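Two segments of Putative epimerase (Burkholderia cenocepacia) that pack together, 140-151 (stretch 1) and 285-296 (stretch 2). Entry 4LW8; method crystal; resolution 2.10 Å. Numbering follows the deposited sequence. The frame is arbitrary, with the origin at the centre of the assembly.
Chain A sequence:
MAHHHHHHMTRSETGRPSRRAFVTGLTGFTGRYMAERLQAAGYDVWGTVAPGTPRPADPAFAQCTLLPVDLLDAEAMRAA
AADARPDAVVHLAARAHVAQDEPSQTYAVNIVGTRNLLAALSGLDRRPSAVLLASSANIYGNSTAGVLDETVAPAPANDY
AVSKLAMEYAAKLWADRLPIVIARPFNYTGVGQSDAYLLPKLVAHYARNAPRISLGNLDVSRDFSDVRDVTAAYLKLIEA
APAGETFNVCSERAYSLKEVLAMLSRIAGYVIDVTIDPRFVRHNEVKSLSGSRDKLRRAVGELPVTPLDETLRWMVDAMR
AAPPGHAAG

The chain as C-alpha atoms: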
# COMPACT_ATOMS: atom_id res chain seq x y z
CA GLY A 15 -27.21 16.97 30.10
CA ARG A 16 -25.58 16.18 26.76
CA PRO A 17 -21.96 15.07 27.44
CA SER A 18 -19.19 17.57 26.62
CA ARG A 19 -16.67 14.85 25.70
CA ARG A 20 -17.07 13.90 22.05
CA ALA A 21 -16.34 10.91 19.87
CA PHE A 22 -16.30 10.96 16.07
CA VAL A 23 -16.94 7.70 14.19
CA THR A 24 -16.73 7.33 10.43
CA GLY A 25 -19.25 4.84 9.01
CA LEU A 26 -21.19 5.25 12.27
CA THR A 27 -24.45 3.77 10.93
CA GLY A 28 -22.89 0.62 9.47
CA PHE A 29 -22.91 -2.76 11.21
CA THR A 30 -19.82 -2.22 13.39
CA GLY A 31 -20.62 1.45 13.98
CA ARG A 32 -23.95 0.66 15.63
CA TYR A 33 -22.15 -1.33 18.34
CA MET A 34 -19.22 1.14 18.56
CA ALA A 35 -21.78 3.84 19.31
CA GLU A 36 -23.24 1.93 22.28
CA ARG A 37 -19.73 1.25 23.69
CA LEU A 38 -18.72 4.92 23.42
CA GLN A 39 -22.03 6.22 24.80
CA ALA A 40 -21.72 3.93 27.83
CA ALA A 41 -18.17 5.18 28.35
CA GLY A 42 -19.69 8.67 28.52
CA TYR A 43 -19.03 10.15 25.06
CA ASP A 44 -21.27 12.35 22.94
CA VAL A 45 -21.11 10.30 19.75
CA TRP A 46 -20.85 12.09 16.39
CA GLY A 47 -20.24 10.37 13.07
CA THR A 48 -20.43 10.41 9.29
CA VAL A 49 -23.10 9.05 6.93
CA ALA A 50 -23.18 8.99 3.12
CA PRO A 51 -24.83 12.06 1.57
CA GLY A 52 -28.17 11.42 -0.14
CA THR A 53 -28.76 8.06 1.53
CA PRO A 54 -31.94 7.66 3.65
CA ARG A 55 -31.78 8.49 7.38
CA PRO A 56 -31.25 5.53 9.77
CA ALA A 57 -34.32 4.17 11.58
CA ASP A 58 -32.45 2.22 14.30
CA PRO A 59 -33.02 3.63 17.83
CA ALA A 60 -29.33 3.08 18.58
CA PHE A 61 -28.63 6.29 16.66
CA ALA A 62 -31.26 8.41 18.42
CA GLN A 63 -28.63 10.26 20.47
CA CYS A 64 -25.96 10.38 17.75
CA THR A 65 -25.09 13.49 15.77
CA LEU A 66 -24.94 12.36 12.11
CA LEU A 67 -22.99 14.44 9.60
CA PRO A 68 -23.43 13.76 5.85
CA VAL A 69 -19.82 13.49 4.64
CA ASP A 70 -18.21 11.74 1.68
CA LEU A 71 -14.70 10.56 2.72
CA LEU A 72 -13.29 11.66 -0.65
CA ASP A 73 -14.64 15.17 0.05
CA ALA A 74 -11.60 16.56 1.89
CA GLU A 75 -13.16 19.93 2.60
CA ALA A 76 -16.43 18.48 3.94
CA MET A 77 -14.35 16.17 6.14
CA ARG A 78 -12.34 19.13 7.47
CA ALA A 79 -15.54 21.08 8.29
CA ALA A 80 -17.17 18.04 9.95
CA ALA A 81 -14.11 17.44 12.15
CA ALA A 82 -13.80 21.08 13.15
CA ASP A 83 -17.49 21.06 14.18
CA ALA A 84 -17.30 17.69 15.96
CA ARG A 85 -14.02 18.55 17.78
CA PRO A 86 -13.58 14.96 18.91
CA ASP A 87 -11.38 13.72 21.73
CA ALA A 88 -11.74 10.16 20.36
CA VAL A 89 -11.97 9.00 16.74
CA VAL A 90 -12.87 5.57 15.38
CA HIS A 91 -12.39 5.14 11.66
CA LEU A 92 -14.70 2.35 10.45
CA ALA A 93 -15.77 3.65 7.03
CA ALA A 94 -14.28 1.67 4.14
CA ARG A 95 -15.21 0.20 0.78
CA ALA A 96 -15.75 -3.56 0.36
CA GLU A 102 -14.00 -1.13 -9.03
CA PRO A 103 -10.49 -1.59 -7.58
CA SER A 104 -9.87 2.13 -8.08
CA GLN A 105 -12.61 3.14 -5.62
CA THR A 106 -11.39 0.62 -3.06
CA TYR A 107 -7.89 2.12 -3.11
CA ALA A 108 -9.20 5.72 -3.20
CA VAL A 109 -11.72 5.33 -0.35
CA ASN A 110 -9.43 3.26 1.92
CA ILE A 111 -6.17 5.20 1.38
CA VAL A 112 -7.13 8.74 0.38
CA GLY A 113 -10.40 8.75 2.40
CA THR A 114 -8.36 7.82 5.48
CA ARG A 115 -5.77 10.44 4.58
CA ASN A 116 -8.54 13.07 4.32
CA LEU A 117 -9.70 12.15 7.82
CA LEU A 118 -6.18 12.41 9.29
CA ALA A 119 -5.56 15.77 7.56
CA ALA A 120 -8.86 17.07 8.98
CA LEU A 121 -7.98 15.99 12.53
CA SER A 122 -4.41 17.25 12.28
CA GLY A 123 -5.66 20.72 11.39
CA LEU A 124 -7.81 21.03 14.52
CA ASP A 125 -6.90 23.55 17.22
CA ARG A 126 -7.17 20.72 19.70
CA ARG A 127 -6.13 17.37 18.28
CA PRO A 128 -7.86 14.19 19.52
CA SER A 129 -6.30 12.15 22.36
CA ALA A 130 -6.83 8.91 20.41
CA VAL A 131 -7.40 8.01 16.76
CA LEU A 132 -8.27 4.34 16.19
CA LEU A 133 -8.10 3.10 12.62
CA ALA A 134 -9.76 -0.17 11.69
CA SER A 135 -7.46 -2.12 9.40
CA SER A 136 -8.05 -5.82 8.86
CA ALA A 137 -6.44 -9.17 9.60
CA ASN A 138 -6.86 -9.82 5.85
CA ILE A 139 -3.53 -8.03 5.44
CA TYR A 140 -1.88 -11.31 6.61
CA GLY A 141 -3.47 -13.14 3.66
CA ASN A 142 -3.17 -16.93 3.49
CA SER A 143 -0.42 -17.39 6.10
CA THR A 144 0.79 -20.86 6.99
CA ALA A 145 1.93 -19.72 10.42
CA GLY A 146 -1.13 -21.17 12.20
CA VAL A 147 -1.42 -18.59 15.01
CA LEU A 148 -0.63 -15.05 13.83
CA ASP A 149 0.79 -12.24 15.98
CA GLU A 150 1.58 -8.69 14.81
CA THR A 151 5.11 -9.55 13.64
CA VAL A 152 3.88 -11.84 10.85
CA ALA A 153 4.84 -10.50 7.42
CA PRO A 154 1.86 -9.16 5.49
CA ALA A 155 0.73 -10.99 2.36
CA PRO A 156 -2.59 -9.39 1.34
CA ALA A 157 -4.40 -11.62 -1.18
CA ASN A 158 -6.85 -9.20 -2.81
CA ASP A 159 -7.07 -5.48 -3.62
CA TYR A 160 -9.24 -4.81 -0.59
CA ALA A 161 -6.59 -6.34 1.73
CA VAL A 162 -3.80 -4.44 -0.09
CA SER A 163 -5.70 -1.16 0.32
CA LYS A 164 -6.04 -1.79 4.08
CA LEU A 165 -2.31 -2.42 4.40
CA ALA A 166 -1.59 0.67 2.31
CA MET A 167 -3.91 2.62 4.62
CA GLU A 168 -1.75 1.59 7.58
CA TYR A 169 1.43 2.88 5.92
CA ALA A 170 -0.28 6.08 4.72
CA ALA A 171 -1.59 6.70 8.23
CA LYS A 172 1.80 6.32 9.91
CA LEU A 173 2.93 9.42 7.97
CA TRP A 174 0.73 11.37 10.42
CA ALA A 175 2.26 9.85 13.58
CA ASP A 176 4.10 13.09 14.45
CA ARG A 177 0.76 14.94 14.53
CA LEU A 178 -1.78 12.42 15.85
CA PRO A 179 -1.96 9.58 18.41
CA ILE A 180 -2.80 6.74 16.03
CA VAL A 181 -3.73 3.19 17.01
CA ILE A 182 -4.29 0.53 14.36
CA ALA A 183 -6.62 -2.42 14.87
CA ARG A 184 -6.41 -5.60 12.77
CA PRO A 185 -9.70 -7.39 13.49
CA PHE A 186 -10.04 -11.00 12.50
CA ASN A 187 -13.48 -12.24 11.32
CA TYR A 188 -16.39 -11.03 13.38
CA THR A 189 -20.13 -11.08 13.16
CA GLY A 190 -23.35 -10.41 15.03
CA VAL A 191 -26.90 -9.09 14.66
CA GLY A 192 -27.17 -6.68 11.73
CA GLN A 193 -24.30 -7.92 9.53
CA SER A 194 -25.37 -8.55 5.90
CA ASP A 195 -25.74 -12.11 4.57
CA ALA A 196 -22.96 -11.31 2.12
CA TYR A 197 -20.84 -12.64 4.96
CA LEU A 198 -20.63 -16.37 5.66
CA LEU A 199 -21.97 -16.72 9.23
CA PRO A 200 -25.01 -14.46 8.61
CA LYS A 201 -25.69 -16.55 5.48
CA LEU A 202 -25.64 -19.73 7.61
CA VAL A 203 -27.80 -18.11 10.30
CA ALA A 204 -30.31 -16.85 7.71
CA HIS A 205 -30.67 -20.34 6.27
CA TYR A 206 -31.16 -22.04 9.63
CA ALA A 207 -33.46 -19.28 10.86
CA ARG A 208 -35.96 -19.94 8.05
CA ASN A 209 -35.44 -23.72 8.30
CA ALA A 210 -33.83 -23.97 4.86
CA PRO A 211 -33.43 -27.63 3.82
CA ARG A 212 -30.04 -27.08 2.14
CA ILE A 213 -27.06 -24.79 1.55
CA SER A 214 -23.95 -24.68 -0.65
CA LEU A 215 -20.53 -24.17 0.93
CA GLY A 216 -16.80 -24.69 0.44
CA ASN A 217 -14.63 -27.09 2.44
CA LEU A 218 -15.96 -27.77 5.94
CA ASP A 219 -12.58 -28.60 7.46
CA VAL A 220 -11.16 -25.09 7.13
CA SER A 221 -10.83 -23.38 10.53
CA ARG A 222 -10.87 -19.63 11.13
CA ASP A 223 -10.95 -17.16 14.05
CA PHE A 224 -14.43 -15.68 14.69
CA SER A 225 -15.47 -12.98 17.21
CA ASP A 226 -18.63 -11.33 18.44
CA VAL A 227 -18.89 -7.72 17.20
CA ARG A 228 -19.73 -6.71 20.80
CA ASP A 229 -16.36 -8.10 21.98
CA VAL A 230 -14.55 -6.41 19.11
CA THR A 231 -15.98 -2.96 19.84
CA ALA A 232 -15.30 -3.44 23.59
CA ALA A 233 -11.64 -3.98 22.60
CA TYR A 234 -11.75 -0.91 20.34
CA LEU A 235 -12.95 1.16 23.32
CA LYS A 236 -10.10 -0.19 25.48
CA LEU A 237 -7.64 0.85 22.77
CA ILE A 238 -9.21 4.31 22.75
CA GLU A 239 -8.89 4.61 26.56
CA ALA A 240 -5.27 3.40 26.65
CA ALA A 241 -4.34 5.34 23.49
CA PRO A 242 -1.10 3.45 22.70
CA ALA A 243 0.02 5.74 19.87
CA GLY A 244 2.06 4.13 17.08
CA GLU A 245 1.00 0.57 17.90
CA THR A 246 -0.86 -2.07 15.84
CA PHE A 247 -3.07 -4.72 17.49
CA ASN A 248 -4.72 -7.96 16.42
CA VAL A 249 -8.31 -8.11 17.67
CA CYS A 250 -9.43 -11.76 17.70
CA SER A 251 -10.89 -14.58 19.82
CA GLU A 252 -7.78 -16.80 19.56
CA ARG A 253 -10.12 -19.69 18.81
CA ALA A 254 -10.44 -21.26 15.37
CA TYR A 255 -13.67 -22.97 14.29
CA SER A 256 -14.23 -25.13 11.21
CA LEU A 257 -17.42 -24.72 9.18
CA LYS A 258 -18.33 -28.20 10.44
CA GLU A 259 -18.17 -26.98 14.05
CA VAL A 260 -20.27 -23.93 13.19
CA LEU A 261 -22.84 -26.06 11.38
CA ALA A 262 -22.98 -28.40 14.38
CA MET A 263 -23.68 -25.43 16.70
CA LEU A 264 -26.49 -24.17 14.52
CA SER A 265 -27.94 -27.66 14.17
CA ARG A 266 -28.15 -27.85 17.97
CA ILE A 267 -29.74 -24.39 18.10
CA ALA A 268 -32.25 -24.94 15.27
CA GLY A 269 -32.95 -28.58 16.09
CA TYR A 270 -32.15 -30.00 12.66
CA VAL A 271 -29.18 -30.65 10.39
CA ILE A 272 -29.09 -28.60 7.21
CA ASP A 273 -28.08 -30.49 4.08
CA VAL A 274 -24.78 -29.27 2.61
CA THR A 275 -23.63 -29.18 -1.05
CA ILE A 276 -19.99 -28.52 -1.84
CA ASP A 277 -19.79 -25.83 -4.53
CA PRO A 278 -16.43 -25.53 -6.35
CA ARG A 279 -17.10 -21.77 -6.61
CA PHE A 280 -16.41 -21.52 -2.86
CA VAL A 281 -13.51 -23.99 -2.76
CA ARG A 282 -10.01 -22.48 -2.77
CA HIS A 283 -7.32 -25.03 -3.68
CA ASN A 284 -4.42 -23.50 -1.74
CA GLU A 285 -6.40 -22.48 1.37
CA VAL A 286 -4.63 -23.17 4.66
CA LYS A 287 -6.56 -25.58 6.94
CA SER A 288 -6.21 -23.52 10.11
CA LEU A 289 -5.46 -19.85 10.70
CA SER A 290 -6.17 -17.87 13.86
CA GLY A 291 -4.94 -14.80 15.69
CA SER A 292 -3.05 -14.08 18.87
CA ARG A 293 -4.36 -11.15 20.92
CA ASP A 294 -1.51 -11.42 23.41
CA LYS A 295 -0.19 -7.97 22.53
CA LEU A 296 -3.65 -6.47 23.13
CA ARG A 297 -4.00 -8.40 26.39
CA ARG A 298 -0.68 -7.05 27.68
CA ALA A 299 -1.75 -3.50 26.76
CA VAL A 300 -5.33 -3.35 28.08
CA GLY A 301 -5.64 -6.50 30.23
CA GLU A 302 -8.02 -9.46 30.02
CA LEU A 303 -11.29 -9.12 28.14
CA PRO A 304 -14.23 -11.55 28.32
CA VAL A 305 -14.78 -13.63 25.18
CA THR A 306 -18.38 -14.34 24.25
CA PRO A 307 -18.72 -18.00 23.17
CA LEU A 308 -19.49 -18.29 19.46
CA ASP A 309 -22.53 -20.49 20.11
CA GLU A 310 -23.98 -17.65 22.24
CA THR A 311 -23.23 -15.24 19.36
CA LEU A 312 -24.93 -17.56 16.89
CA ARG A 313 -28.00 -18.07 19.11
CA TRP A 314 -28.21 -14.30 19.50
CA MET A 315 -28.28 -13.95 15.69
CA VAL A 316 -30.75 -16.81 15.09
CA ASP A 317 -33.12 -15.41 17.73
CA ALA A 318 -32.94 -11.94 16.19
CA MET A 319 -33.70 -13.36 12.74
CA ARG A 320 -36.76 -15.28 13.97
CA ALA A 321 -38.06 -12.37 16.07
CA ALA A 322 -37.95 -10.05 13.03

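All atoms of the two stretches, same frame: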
# COMPACT_ATOMS: atom_id res chain seq x y z
N TYR A 140 -2.77 -10.14 6.46
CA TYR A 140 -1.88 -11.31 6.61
C TYR A 140 -2.07 -12.30 5.45
O TYR A 140 -1.20 -13.12 5.18
CB TYR A 140 -2.11 -12.05 7.94
CG TYR A 140 -1.84 -11.21 9.18
CD1 TYR A 140 -0.55 -10.79 9.51
CD2 TYR A 140 -2.89 -10.82 10.02
CE1 TYR A 140 -0.31 -10.01 10.66
CE2 TYR A 140 -2.67 -10.04 11.15
CZ TYR A 140 -1.38 -9.64 11.47
OH TYR A 140 -1.17 -8.87 12.60
N GLY A 141 -3.23 -12.24 4.79
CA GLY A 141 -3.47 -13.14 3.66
C GLY A 141 -3.55 -14.59 4.09
O GLY A 141 -4.00 -14.89 5.20
N ASN A 142 -3.11 -15.50 3.22
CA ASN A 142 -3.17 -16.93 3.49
C ASN A 142 -1.92 -17.48 4.19
O ASN A 142 -1.23 -18.36 3.64
CB ASN A 142 -3.39 -17.71 2.18
N SER A 143 -1.64 -17.00 5.40
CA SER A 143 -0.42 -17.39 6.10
C SER A 143 -0.46 -18.82 6.60
O SER A 143 -1.50 -19.30 7.05
CB SER A 143 -0.14 -16.47 7.29
OG SER A 143 1.14 -16.77 7.83
N THR A 144 0.68 -19.49 6.53
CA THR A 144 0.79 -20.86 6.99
C THR A 144 1.25 -20.94 8.43
O THR A 144 1.54 -22.01 8.94
CB THR A 144 1.78 -21.67 6.13
OG1 THR A 144 3.05 -20.99 6.14
CG2 THR A 144 1.30 -21.77 4.70
N ALA A 145 1.33 -19.79 9.09
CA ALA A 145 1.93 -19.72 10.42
C ALA A 145 1.03 -20.24 11.54
O ALA A 145 1.44 -20.25 12.71
CB ALA A 145 2.37 -18.29 10.72
N GLY A 146 -0.19 -20.67 11.20
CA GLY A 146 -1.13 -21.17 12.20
C GLY A 146 -1.75 -20.11 13.10
O GLY A 146 -2.90 -19.71 12.91
N VAL A 147 -0.99 -19.65 14.10
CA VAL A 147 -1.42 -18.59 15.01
C VAL A 147 -0.63 -17.32 14.70
O VAL A 147 0.59 -17.31 14.86
CB VAL A 147 -1.20 -18.96 16.49
CG1 VAL A 147 -1.62 -17.81 17.41
CG2 VAL A 147 -1.96 -20.24 16.85
N LEU A 148 -1.31 -16.26 14.27
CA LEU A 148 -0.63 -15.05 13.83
C LEU A 148 -0.55 -13.96 14.91
O LEU A 148 -1.57 -13.58 15.49
CB LEU A 148 -1.32 -14.48 12.60
CG LEU A 148 -1.70 -15.49 11.51
CD1 LEU A 148 -2.18 -14.78 10.25
CD2 LEU A 148 -0.56 -16.42 11.20
N ASP A 149 0.66 -13.45 15.17
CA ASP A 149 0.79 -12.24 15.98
C ASP A 149 1.17 -11.09 15.06
O ASP A 149 1.25 -11.27 13.84
CB ASP A 149 1.81 -12.43 17.13
CG ASP A 149 3.23 -12.67 16.66
OD1 ASP A 149 3.65 -12.14 15.61
OD2 ASP A 149 3.95 -13.39 17.38
N GLU A 150 1.40 -9.90 15.62
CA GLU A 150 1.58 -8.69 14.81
C GLU A 150 2.91 -8.62 14.06
O GLU A 150 3.10 -7.73 13.22
CB GLU A 150 1.41 -7.44 15.68
CG GLU A 150 -0.01 -7.21 16.16
CD GLU A 150 -0.37 -8.00 17.40
OE1 GLU A 150 0.49 -8.75 17.90
OE2 GLU A 150 -1.53 -7.89 17.86
N THR A 151 3.82 -9.55 14.32
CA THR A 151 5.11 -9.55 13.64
C THR A 151 5.09 -10.37 12.35
O THR A 151 6.10 -10.44 11.64
CB THR A 151 6.24 -10.12 14.54
OG1 THR A 151 6.12 -11.54 14.64
CG2 THR A 151 6.21 -9.48 15.94
N GLU A 285 -5.99 -23.00 0.05
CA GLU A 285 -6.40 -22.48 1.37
C GLU A 285 -5.84 -23.30 2.53
O GLU A 285 -5.98 -24.52 2.59
CB GLU A 285 -7.93 -22.43 1.47
N VAL A 286 -5.19 -22.59 3.45
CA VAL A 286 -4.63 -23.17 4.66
C VAL A 286 -5.76 -23.75 5.54
O VAL A 286 -6.85 -23.17 5.62
CB VAL A 286 -3.78 -22.09 5.40
CG1 VAL A 286 -4.20 -21.89 6.84
CG2 VAL A 286 -2.29 -22.41 5.30
N LYS A 287 -5.52 -24.91 6.15
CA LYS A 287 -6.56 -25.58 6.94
C LYS A 287 -6.93 -24.85 8.23
O LYS A 287 -8.09 -24.86 8.64
CB LYS A 287 -6.14 -27.01 7.29
CG LYS A 287 -6.44 -28.02 6.20
CD LYS A 287 -7.71 -27.68 5.42
CE LYS A 287 -7.80 -28.47 4.12
NZ LYS A 287 -9.03 -28.14 3.33
N SER A 288 -5.94 -24.26 8.90
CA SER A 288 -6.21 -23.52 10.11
C SER A 288 -5.37 -22.25 10.20
O SER A 288 -4.16 -22.26 9.97
CB SER A 288 -5.96 -24.40 11.35
OG SER A 288 -6.38 -23.74 12.53
N LEU A 289 -6.05 -21.17 10.56
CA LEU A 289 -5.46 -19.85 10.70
C LEU A 289 -6.22 -19.10 11.78
O LEU A 289 -7.44 -18.92 11.70
CB LEU A 289 -5.50 -19.10 9.36
CG LEU A 289 -4.70 -17.81 9.16
CD1 LEU A 289 -4.38 -17.61 7.69
CD2 LEU A 289 -5.46 -16.62 9.69
N SER A 290 -5.51 -18.63 12.80
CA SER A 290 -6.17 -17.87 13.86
C SER A 290 -5.23 -16.79 14.36
O SER A 290 -4.06 -16.75 13.97
CB SER A 290 -6.59 -18.80 15.00
OG SER A 290 -5.46 -19.49 15.50
N GLY A 291 -5.74 -15.91 15.21
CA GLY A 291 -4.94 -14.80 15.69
C GLY A 291 -4.54 -14.93 17.13
O GLY A 291 -5.22 -15.58 17.93
N SER A 292 -3.42 -14.30 17.48
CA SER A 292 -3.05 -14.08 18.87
C SER A 292 -3.38 -12.65 19.28
O SER A 292 -2.94 -11.70 18.61
CB SER A 292 -1.56 -14.36 19.09
OG SER A 292 -1.12 -13.78 20.31
N ARG A 293 -4.10 -12.48 20.38
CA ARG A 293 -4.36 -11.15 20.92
C ARG A 293 -3.51 -10.89 22.16
O ARG A 293 -3.86 -10.10 23.04
CB ARG A 293 -5.86 -10.96 21.24
CG ARG A 293 -6.41 -11.79 22.40
CD ARG A 293 -7.57 -11.05 23.11
NE ARG A 293 -8.67 -10.73 22.20
CZ ARG A 293 -9.60 -9.81 22.43
NH1 ARG A 293 -9.57 -9.09 23.54
NH2 ARG A 293 -10.56 -9.59 21.53
N ASP A 294 -2.38 -11.59 22.25
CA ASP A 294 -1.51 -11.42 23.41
C ASP A 294 -0.97 -10.00 23.55
O ASP A 294 -0.78 -9.52 24.67
CB ASP A 294 -0.35 -12.39 23.36
CG ASP A 294 0.40 -12.42 24.67
OD1 ASP A 294 -0.22 -12.83 25.67
OD2 ASP A 294 1.57 -12.00 24.69
N LYS A 295 -0.68 -9.34 22.44
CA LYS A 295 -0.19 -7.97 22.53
C LYS A 295 -1.28 -7.05 23.10
O LYS A 295 -1.01 -6.21 23.96
CB LYS A 295 0.28 -7.46 21.16
CG LYS A 295 0.91 -6.07 21.22
CD LYS A 295 1.14 -5.53 19.81
CE LYS A 295 1.82 -4.16 19.85
NZ LYS A 295 2.00 -3.61 18.47
N LEU A 296 -2.51 -7.21 22.61
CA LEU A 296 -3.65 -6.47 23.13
C LEU A 296 -3.85 -6.74 24.63
O LEU A 296 -4.05 -5.81 25.42
CB LEU A 296 -4.91 -6.84 22.35
CG LEU A 296 -6.26 -6.28 22.83
CD1 LEU A 296 -6.32 -4.76 22.67
CD2 LEU A 296 -7.40 -6.94 22.07
O HOH W 1 -3.23 -8.27 19.90
O HOH W 2 -0.43 -10.46 19.77

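This contact is a short parallel β pairing between segments far apart in sequence, held by three backbone hydrogen bonds and flanked by an apolar patch at one end and a water-bridged carboxylate at the other. The bonds follow the parallel rule, in which one strand reaches alternately forward and back to its neighbour. Ser290 N donates to Gly146 O, Leu148 N to Ser290 O, and Ser292 N to Leu148 O, each at 2.8 Å and close to linear. Ser290 thus spends both its amide and its carbonyl on the residues flanking Val147, and Leu148 does the same with those flanking Gly291. The carbonyls also receive CA-H groups, as where Leu289 CA lies 3.4 Å from Gly146 O.

Side chains sort by face. Val147 and Ser290 share one, with Val147 CG2 3.8 Å from Ser290 OG; Leu148 lies on the other, where its bridge partner Gly291 has no side chain. Leu148 instead meets Leu289, two residues before Gly291, with Leu148 CD1 3.8 Å from Leu289 CD2. The other branch of Leu289 reaches back to the loop, its CD1 3.4 Å from Ser143 O and 3.7 Å from Gly141 O. Val286 extends this patch, its CG2 3.7 Å from Thr144 CG2. Gly146 leads into the pairing with a positive phi, a conformation that by itself favours glycine.

Past the strands, the CA-to-CB bond of Glu150 points toward the other stretch; its OE1 packs 3.5 Å from Lys295 CB, but its hydrogen bonding to the helix amides passes through water. Water 2 donates to Glu150 OE1 (2.7 Å) and Ser292 O (3.0 Å) and accepts from Lys295 N (2.9 Å); water 1 donates to Glu150 OE2 (2.7 Å) and accepts from Leu296 N (3.0 Å). The carboxylate therefore serves two amides of the helix's first turn indirectly. Ser292 OG accepts from Asp294 N at 3.2 Å, tying the strand exit to that turn.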